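Long-range contacts in RpfR (Cronobacter turicensis, PDB 6DGJ), which is built here as a PAS domain, a small sensory fold, and holds (2Z)-dodec-2-enoic acid in a pocket between its antiparallel sheet and its helices: residues A[8-13]-A[101-106]; A[45-50]-A[71-76]; A[85-90]-A[105-110]. All coordinates share one frame; numbering follows the deposited sequence.

Contact 1 of 3, residues A[8-13]-A[101-106]; sequences SVIVIL and FLICSG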
# COMPACT_ATOMS: atom_id res chain seq x y z
N SER A 8 2.39 -11.56 -1.67
CA SER A 8 1.75 -10.39 -1.09
C SER A 8 2.53 -9.13 -1.43
O SER A 8 3.77 -9.13 -1.39
CB SER A 8 1.63 -10.53 0.44
OG SER A 8 0.95 -11.73 0.78
N VAL A 9 1.81 -8.07 -1.77
CA VAL A 9 2.40 -6.75 -1.92
C VAL A 9 2.50 -6.12 -0.53
O VAL A 9 1.49 -5.89 0.13
CB VAL A 9 1.59 -5.86 -2.88
CG1 VAL A 9 1.74 -6.36 -4.31
CG2 VAL A 9 0.12 -5.80 -2.48
N ILE A 10 3.73 -5.86 -0.09
CA ILE A 10 3.99 -5.38 1.26
C ILE A 10 4.57 -3.98 1.15
O ILE A 10 5.72 -3.81 0.72
CB ILE A 10 4.94 -6.31 2.03
CG1 ILE A 10 4.44 -7.76 1.97
CG2 ILE A 10 5.09 -5.86 3.47
CD1 ILE A 10 3.02 -7.96 2.47
N VAL A 11 3.78 -2.98 1.53
CA VAL A 11 4.20 -1.59 1.51
C VAL A 11 4.10 -1.06 2.93
O VAL A 11 3.08 -1.26 3.61
CB VAL A 11 3.33 -0.75 0.55
CG1 VAL A 11 3.83 0.69 0.50
CG2 VAL A 11 3.34 -1.36 -0.84
N ILE A 12 5.15 -0.39 3.39
CA ILE A 12 5.20 0.23 4.71
C ILE A 12 5.08 1.73 4.53
O ILE A 12 5.81 2.32 3.72
CB ILE A 12 6.48 -0.15 5.47
CG1 ILE A 12 6.48 -1.65 5.77
CG2 ILE A 12 6.58 0.65 6.78
CD1 ILE A 12 7.77 -2.17 6.38
N LEU A 13 4.17 2.35 5.28
CA LEU A 13 3.84 3.76 5.14
C LEU A 13 4.01 4.47 6.47
O LEU A 13 4.06 3.85 7.53
CB LEU A 13 2.39 3.94 4.65
CG LEU A 13 1.92 3.03 3.51
CD1 LEU A 13 0.41 3.14 3.35
CD2 LEU A 13 2.63 3.39 2.22
N PHE A 101 5.24 3.73 11.79
CA PHE A 101 5.05 3.13 10.48
C PHE A 101 3.87 2.17 10.47
O PHE A 101 3.52 1.56 11.49
CB PHE A 101 6.31 2.38 10.04
CG PHE A 101 7.51 3.26 9.87
CD1 PHE A 101 7.48 4.32 8.98
CD2 PHE A 101 8.67 3.02 10.58
CE1 PHE A 101 8.59 5.14 8.81
CE2 PHE A 101 9.78 3.83 10.42
CZ PHE A 101 9.74 4.89 9.53
N LEU A 102 3.27 2.05 9.29
CA LEU A 102 2.09 1.22 9.05
C LEU A 102 2.45 0.16 8.01
O LEU A 102 2.85 0.50 6.89
CB LEU A 102 0.92 2.07 8.56
CG LEU A 102 -0.30 1.34 7.99
CD1 LEU A 102 -0.81 0.32 8.98
CD2 LEU A 102 -1.39 2.33 7.61
N ILE A 103 2.31 -1.11 8.39
CA ILE A 103 2.55 -2.23 7.49
C ILE A 103 1.27 -2.55 6.74
O ILE A 103 0.20 -2.70 7.34
CB ILE A 103 3.05 -3.46 8.27
CG1 ILE A 103 4.24 -3.10 9.16
CG2 ILE A 103 3.42 -4.59 7.31
CD1 ILE A 103 4.64 -4.19 10.13
N CYS A 104 1.37 -2.66 5.41
CA CYS A 104 0.23 -2.97 4.56
C CYS A 104 0.51 -4.29 3.86
O CYS A 104 1.41 -4.37 3.01
CB CYS A 104 -0.02 -1.85 3.55
SG CYS A 104 -0.33 -0.22 4.29
N SER A 105 -0.25 -5.33 4.20
CA SER A 105 -0.08 -6.67 3.65
C SER A 105 -1.22 -6.91 2.65
O SER A 105 -2.35 -7.19 3.05
CB SER A 105 -0.08 -7.72 4.76
OG SER A 105 0.06 -9.03 4.24
N GLY A 106 -0.90 -6.81 1.36
CA GLY A 106 -1.89 -6.82 0.31
C GLY A 106 -1.94 -8.14 -0.45
O GLY A 106 -0.93 -8.83 -0.60
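Strands 9-13 and 101-106 run antiparallel, 162° between their N-to-C directions, joining the first and last strands of the PAS-domain sheet in its middle. V9, V11 and L13 form hydrogen-bonded pairs with G106, C104 and L102. The bond from V9 N to G106 O is weak, whereas L13 N reaches L102 O at a short 2.8 Å and a nearly straight 165°. I10 and I12 fall in the non-hydrogen-bonded pairs, opposite S105 and I103. On their face of the sheet, I10 reaches CD1 toward S105, resting 3.6 Å from its OG, and I12 CG2 lies 3.7 Å from F101 CB. The other face is buried: helix 24-30 packs on V9 and V11, and the bound (2Z)-dodec-2-enoic acid touches V11 and C104. There V9 CG2 comes to 3.6 Å from G106 CA. C104 SG stands beside its own backbone N, anti to the carbonyl carbon (chi1 -58°), a setting that directs the sulfur toward L13, whose CD1 meets it at 3.6 Å.

Contact 2 of 3, residues A[45-50]-A[71-76]; sequences LFMSPA and VERWIK. With GEY ((2Z)-dodec-2-enoic acid), chain B.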
# COMPACT_ATOMS: atom_id res chain seq x y z
N LEU A 45 0.27 8.19 -6.06
CA LEU A 45 0.98 7.35 -7.01
C LEU A 45 0.10 6.24 -7.57
O LEU A 45 0.03 6.04 -8.78
CB LEU A 45 2.22 6.74 -6.35
CG LEU A 45 3.58 7.03 -7.00
CD1 LEU A 45 3.89 8.52 -6.99
CD2 LEU A 45 4.68 6.24 -6.28
N PHE A 46 -0.61 5.52 -6.69
CA PHE A 46 -1.15 4.21 -7.02
C PHE A 46 -2.67 4.10 -6.86
O PHE A 46 -3.19 2.98 -6.91
CB PHE A 46 -0.48 3.14 -6.14
CG PHE A 46 0.99 3.00 -6.38
CD1 PHE A 46 1.48 2.82 -7.66
CD2 PHE A 46 1.89 3.03 -5.32
CE1 PHE A 46 2.83 2.69 -7.89
CE2 PHE A 46 3.24 2.90 -5.54
CZ PHE A 46 3.71 2.72 -6.83
N MET A 47 -3.39 5.20 -6.68
CA MET A 47 -4.84 5.11 -6.59
C MET A 47 -5.48 6.38 -7.12
O MET A 47 -4.87 7.45 -7.14
CB MET A 47 -5.29 4.82 -5.15
CG MET A 47 -4.59 5.62 -4.07
SD MET A 47 -5.03 5.05 -2.41
CE MET A 47 -4.20 3.47 -2.33
N SER A 48 -6.73 6.23 -7.56
CA SER A 48 -7.48 7.33 -8.15
C SER A 48 -7.89 8.32 -7.06
O SER A 48 -7.77 8.04 -5.87
CB SER A 48 -8.71 6.78 -8.87
OG SER A 48 -9.63 6.20 -7.96
N PRO A 49 -8.38 9.50 -7.45
CA PRO A 49 -8.82 10.47 -6.43
C PRO A 49 -9.87 9.91 -5.49
O PRO A 49 -9.79 10.16 -4.28
CB PRO A 49 -9.37 11.63 -7.27
CG PRO A 49 -8.65 11.53 -8.58
CD PRO A 49 -8.45 10.06 -8.81
N ALA A 50 -10.83 9.15 -6.00
CA ALA A 50 -11.88 8.60 -5.14
C ALA A 50 -11.29 7.63 -4.13
O ALA A 50 -11.59 7.69 -2.93
CB ALA A 50 -12.95 7.91 -5.99
N VAL A 71 -8.97 -3.91 4.51
CA VAL A 71 -9.56 -2.96 3.57
C VAL A 71 -9.37 -3.49 2.16
O VAL A 71 -8.37 -4.14 1.85
CB VAL A 71 -8.95 -1.55 3.73
CG1 VAL A 71 -7.46 -1.57 3.43
CG2 VAL A 71 -9.67 -0.55 2.84
N GLU A 72 -10.35 -3.21 1.31
CA GLU A 72 -10.27 -3.51 -0.12
C GLU A 72 -10.07 -2.19 -0.86
O GLU A 72 -10.90 -1.29 -0.76
CB GLU A 72 -11.52 -4.22 -0.61
CG GLU A 72 -11.78 -5.56 0.07
CD GLU A 72 -12.94 -6.31 -0.55
OE1 GLU A 72 -13.44 -5.88 -1.61
OE2 GLU A 72 -13.36 -7.34 0.02
N ARG A 73 -8.96 -2.09 -1.59
CA ARG A 73 -8.58 -0.85 -2.25
C ARG A 73 -8.26 -1.14 -3.71
O ARG A 73 -7.40 -1.99 -4.00
CB ARG A 73 -7.37 -0.20 -1.56
CG ARG A 73 -7.05 1.21 -2.03
CD ARG A 73 -8.15 2.19 -1.66
NE ARG A 73 -8.34 2.29 -0.22
CZ ARG A 73 -9.45 2.72 0.37
NH1 ARG A 73 -10.50 3.08 -0.36
NH2 ARG A 73 -9.52 2.78 1.69
N TRP A 74 -8.94 -0.46 -4.62
CA TRP A 74 -8.62 -0.55 -6.04
C TRP A 74 -7.27 0.13 -6.27
O TRP A 74 -7.13 1.34 -6.09
CB TRP A 74 -9.71 0.10 -6.88
CG TRP A 74 -10.89 -0.79 -7.13
CD1 TRP A 74 -12.11 -0.73 -6.52
CD2 TRP A 74 -10.96 -1.87 -8.07
NE1 TRP A 74 -12.93 -1.71 -7.01
CE2 TRP A 74 -12.26 -2.42 -7.97
CE3 TRP A 74 -10.06 -2.42 -8.99
CZ2 TRP A 74 -12.67 -3.50 -8.75
CZ3 TRP A 74 -10.48 -3.49 -9.76
CH2 TRP A 74 -11.77 -4.02 -9.63
N ILE A 75 -6.27 -0.66 -6.66
CA ILE A 75 -4.92 -0.16 -6.85
C ILE A 75 -4.66 -0.01 -8.34
O ILE A 75 -5.23 -0.72 -9.18
CB ILE A 75 -3.88 -1.10 -6.20
CG1 ILE A 75 -4.13 -1.22 -4.70
CG2 ILE A 75 -2.45 -0.62 -6.47
CD1 ILE A 75 -4.07 0.10 -3.94
N LYS A 76 -3.78 0.93 -8.67
CA LYS A 76 -3.52 1.36 -10.04
C LYS A 76 -2.19 0.78 -10.47
O LYS A 76 -1.13 1.23 -10.03
CB LYS A 76 -3.53 2.89 -10.07
CG LYS A 76 -3.09 3.57 -11.33
CD LYS A 76 -3.21 5.07 -11.08
CE LYS A 76 -2.72 5.93 -12.21
NZ LYS A 76 -2.76 7.36 -11.81
C1 GEY B . -6.73 2.18 3.88
C2 GEY B . -5.31 2.28 4.40
C3 GEY B . -4.23 1.72 3.85
C4 GEY B . -4.29 0.90 2.60
C5 GEY B . -2.91 0.48 2.03
C6 GEY B . -2.75 0.61 0.51
C8 GEY B . -1.15 0.82 -1.56
O2 GEY B . -6.92 2.47 2.70
O1 GEY B . -7.60 1.79 4.70
C7 GEY B . -1.30 0.72 -0.02
C9 GEY B . 0.04 0.07 -2.19
C10 GEY B . -0.13 -0.30 -3.68
C11 GEY B . 1.17 -0.47 -4.47
C12 GEY B . 0.97 -0.69 -5.96
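The pocket for (2Z)-dodec-2-enoic acid is closed along one side by this contact, with M47 and F46 meeting R73, I75 and K76 where residues 45-47 come up against strand 69-77. M47 is bent at chi3 (71°), which sets its CE against two neighbours: R73 CG at 3.6 Å and I75 CD1 at 3.7 Å. The methionine chain lies obliquely across both. The backbones are joined by K76 N donating to F46 O at 2.8 Å, with the donor above the carbonyl plane; I75 CA-H also points at that oxygen, and K76 CB packs against it. In this PAS fold, strand 69-77 is an outer strand of the antiparallel sheet, so the contact fastens the helical side of the domain to the sheet's margin, with S48 as N-cap of the next helix, 49-62. The ligand runs past I75 and the F46 ring. The F46 ring is sandwiched, L45 CB over the centre of one face and the terminal C12 of the ligand over the opposite face toward the rim, while I75 CG2 touches C12 at 3.5 Å. At the ligand's carboxylate end, R73, bent at chi2 and chi3, turns its guanidinium edge-on to the carboxylate. R73 NH2 donates to GEY O2 at 2.8 Å and 154°, and R73 NE makes a longer bond to the same oxygen. S55, N58 and Y69 also hydrogen-bond to the ligand, and V71 CG1 and CG2 both lie 3.6 Å from GEY O1.

Contact 3 of 3, residues A[85-90]-A[105-110]; sequences LFRNKF and SGTDIT. With GEY ((2Z)-dodec-2-enoic acid), chain B.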
# COMPACT_ATOMS: atom_id res chain seq x y z
N LEU A 85 -6.88 -6.79 -1.23
CA LEU A 85 -7.21 -6.83 0.19
C LEU A 85 -5.95 -6.54 0.98
O LEU A 85 -4.99 -7.32 0.94
CB LEU A 85 -7.78 -8.19 0.59
CG LEU A 85 -8.03 -8.36 2.10
CD1 LEU A 85 -9.29 -7.62 2.52
CD2 LEU A 85 -8.09 -9.82 2.51
N PHE A 86 -5.95 -5.44 1.72
CA PHE A 86 -4.81 -5.04 2.54
C PHE A 86 -5.11 -5.31 4.01
O PHE A 86 -6.16 -4.90 4.52
CB PHE A 86 -4.46 -3.57 2.33
CG PHE A 86 -3.67 -3.32 1.08
CD1 PHE A 86 -2.31 -3.57 1.05
CD2 PHE A 86 -4.28 -2.83 -0.06
CE1 PHE A 86 -1.57 -3.34 -0.10
CE2 PHE A 86 -3.55 -2.60 -1.21
CZ PHE A 86 -2.20 -2.86 -1.23
N ARG A 87 -4.20 -6.01 4.67
CA ARG A 87 -4.25 -6.21 6.11
C ARG A 87 -3.30 -5.19 6.74
O ARG A 87 -2.08 -5.29 6.57
CB ARG A 87 -3.85 -7.64 6.47
CG ARG A 87 -4.57 -8.72 5.66
CD ARG A 87 -3.78 -10.02 5.63
NE ARG A 87 -4.42 -11.04 4.80
CZ ARG A 87 -4.26 -11.17 3.49
NH1 ARG A 87 -3.47 -10.34 2.82
NH2 ARG A 87 -4.89 -12.14 2.84
N ASN A 88 -3.87 -4.22 7.44
CA ASN A 88 -3.13 -3.06 7.92
C ASN A 88 -3.00 -3.10 9.44
O ASN A 88 -3.97 -3.38 10.15
CB ASN A 88 -3.81 -1.77 7.48
CG ASN A 88 -3.84 -1.61 5.98
OD1 ASN A 88 -2.97 -2.13 5.27
ND2 ASN A 88 -4.83 -0.90 5.47
N LYS A 89 -1.80 -2.79 9.93
CA LYS A 89 -1.51 -2.81 11.35
C LYS A 89 -0.23 -2.04 11.60
O LYS A 89 0.60 -1.88 10.71
CB LYS A 89 -1.38 -4.25 11.88
CG LYS A 89 -0.18 -5.00 11.31
CD LYS A 89 -0.04 -6.39 11.90
CE LYS A 89 1.22 -7.08 11.41
NZ LYS A 89 1.21 -7.29 9.93
N PHE A 90 -0.07 -1.57 12.84
CA PHE A 90 1.17 -0.94 13.24
C PHE A 90 2.30 -1.98 13.29
O PHE A 90 2.07 -3.19 13.27
CB PHE A 90 1.03 -0.27 14.61
CG PHE A 90 0.23 1.00 14.58
CD1 PHE A 90 0.67 2.10 13.87
CD2 PHE A 90 -0.96 1.10 15.29
CE1 PHE A 90 -0.06 3.28 13.85
CE2 PHE A 90 -1.69 2.27 15.28
CZ PHE A 90 -1.24 3.36 14.56
N SER A 105 -0.25 -5.33 4.20
CA SER A 105 -0.08 -6.67 3.65
C SER A 105 -1.22 -6.91 2.65
O SER A 105 -2.35 -7.19 3.05
CB SER A 105 -0.08 -7.72 4.76
OG SER A 105 0.06 -9.03 4.24
N GLY A 106 -0.90 -6.81 1.36
CA GLY A 106 -1.89 -6.82 0.31
C GLY A 106 -1.94 -8.14 -0.45
O GLY A 106 -0.93 -8.83 -0.60
N THR A 107 -3.13 -8.48 -0.94
CA THR A 107 -3.34 -9.64 -1.79
C THR A 107 -4.25 -9.24 -2.94
O THR A 107 -5.32 -8.66 -2.72
CB THR A 107 -3.98 -10.80 -1.00
OG1 THR A 107 -3.15 -11.16 0.10
CG2 THR A 107 -4.19 -12.02 -1.90
N ASP A 108 -3.83 -9.55 -4.17
CA ASP A 108 -4.64 -9.25 -5.35
C ASP A 108 -5.88 -10.15 -5.34
O ASP A 108 -5.78 -11.35 -5.61
CB ASP A 108 -3.82 -9.45 -6.62
CG ASP A 108 -4.59 -9.08 -7.88
OD1 ASP A 108 -5.76 -8.66 -7.76
OD2 ASP A 108 -4.03 -9.22 -8.98
N ILE A 109 -7.03 -9.56 -5.04
CA ILE A 109 -8.28 -10.31 -4.98
C ILE A 109 -9.16 -10.04 -6.20
O ILE A 109 -10.36 -10.32 -6.18
CB ILE A 109 -9.05 -10.01 -3.68
CG1 ILE A 109 -9.42 -8.52 -3.59
CG2 ILE A 109 -8.21 -10.42 -2.48
CD1 ILE A 109 -10.42 -8.20 -2.50
N THR A 110 -8.58 -9.51 -7.28
CA THR A 110 -9.34 -9.23 -8.49
C THR A 110 -9.86 -10.53 -9.11
O THR A 110 -10.95 -10.57 -9.68
CB THR A 110 -8.49 -8.48 -9.54
OG1 THR A 110 -7.92 -7.31 -8.94
CG2 THR A 110 -9.33 -8.08 -10.74
OXT THR A 110 -9.20 -11.56 -9.04
C1 GEY B . -6.73 2.18 3.88
C2 GEY B . -5.31 2.28 4.40
C3 GEY B . -4.23 1.72 3.85
C4 GEY B . -4.29 0.90 2.60
C5 GEY B . -2.91 0.48 2.03
C6 GEY B . -2.75 0.61 0.51
C8 GEY B . -1.15 0.82 -1.56
O2 GEY B . -6.92 2.47 2.70
O1 GEY B . -7.60 1.79 4.70
C7 GEY B . -1.30 0.72 -0.02
C9 GEY B . 0.04 0.07 -2.19
C10 GEY B . -0.13 -0.30 -3.68
C11 GEY B . 1.17 -0.47 -4.47
C12 GEY B . 0.97 -0.69 -5.96
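R87 and T107 meet across strands 85-90 and 105-108: the arginine's NH1 donates to T107 OG1 at 2.9 Å and 164°, the hydroxyl oxygen lying in the guanidinium plane at its edge. NH2 adds a weak bond to the same oxygen, and NH1 a weak one to S105 O. L85 CD2 lies over one face of the guanidinium, 4.0 Å above its plane, and the extended run from CG to NE carries the group along the sheet to T107. S105 O is also held by R87 N, at 2.7 Å and 169°. On the opposite face of the sheet, F86 is paired with G106, their CA atoms just 4.1 Å apart. Its ring meets the glycine obliquely, F86 CD1 being 3.4 Å from G106 CA. The pocket side of that ring carries the ligand, with GEY C6 3.7 Å above the centre of the face. N88 ND2 approaches the ligand's C3 at 3.1 Å. Past the strand's end, I109 CG2 packs on L85 CB, and the Asx turn at D108 bends the chain, OD1 accepting from both T110 N and T110 OG1. D108 OD2 is bound in turn by a salt bridge to R82 and by Y29 OH of helix 24-30. Strands 80-90 and 101-108 form a hairpin, flanked by strand 69-77 beyond L85 and F86 and by strand 9-14 beyond G106.

All three contacts reach the antiparallel PAS sheet; contact 2 joins its edge to the helical side, whereas contacts 1 and 3 are strand pairs. These two pairs share S105 and G106 of strand 101-108, lie about 7 Å apart centre to centre, and are probably hydrogen-bonded through I103 N and K89 O. Contact 2 lies about 12 Å centre to centre from contact 3, V71 O and F86 N probably hydrogen-bonding, and about 14 Å from contact 1. Along the chain contact 1 encloses contact 2; contact 3 opens after contact 2 closes, ending on contact 1's final strand. Strand 69-77 meets both ends of the ligand, through R73 and I75, while F86, C104 and V11 of the next strands lie along it.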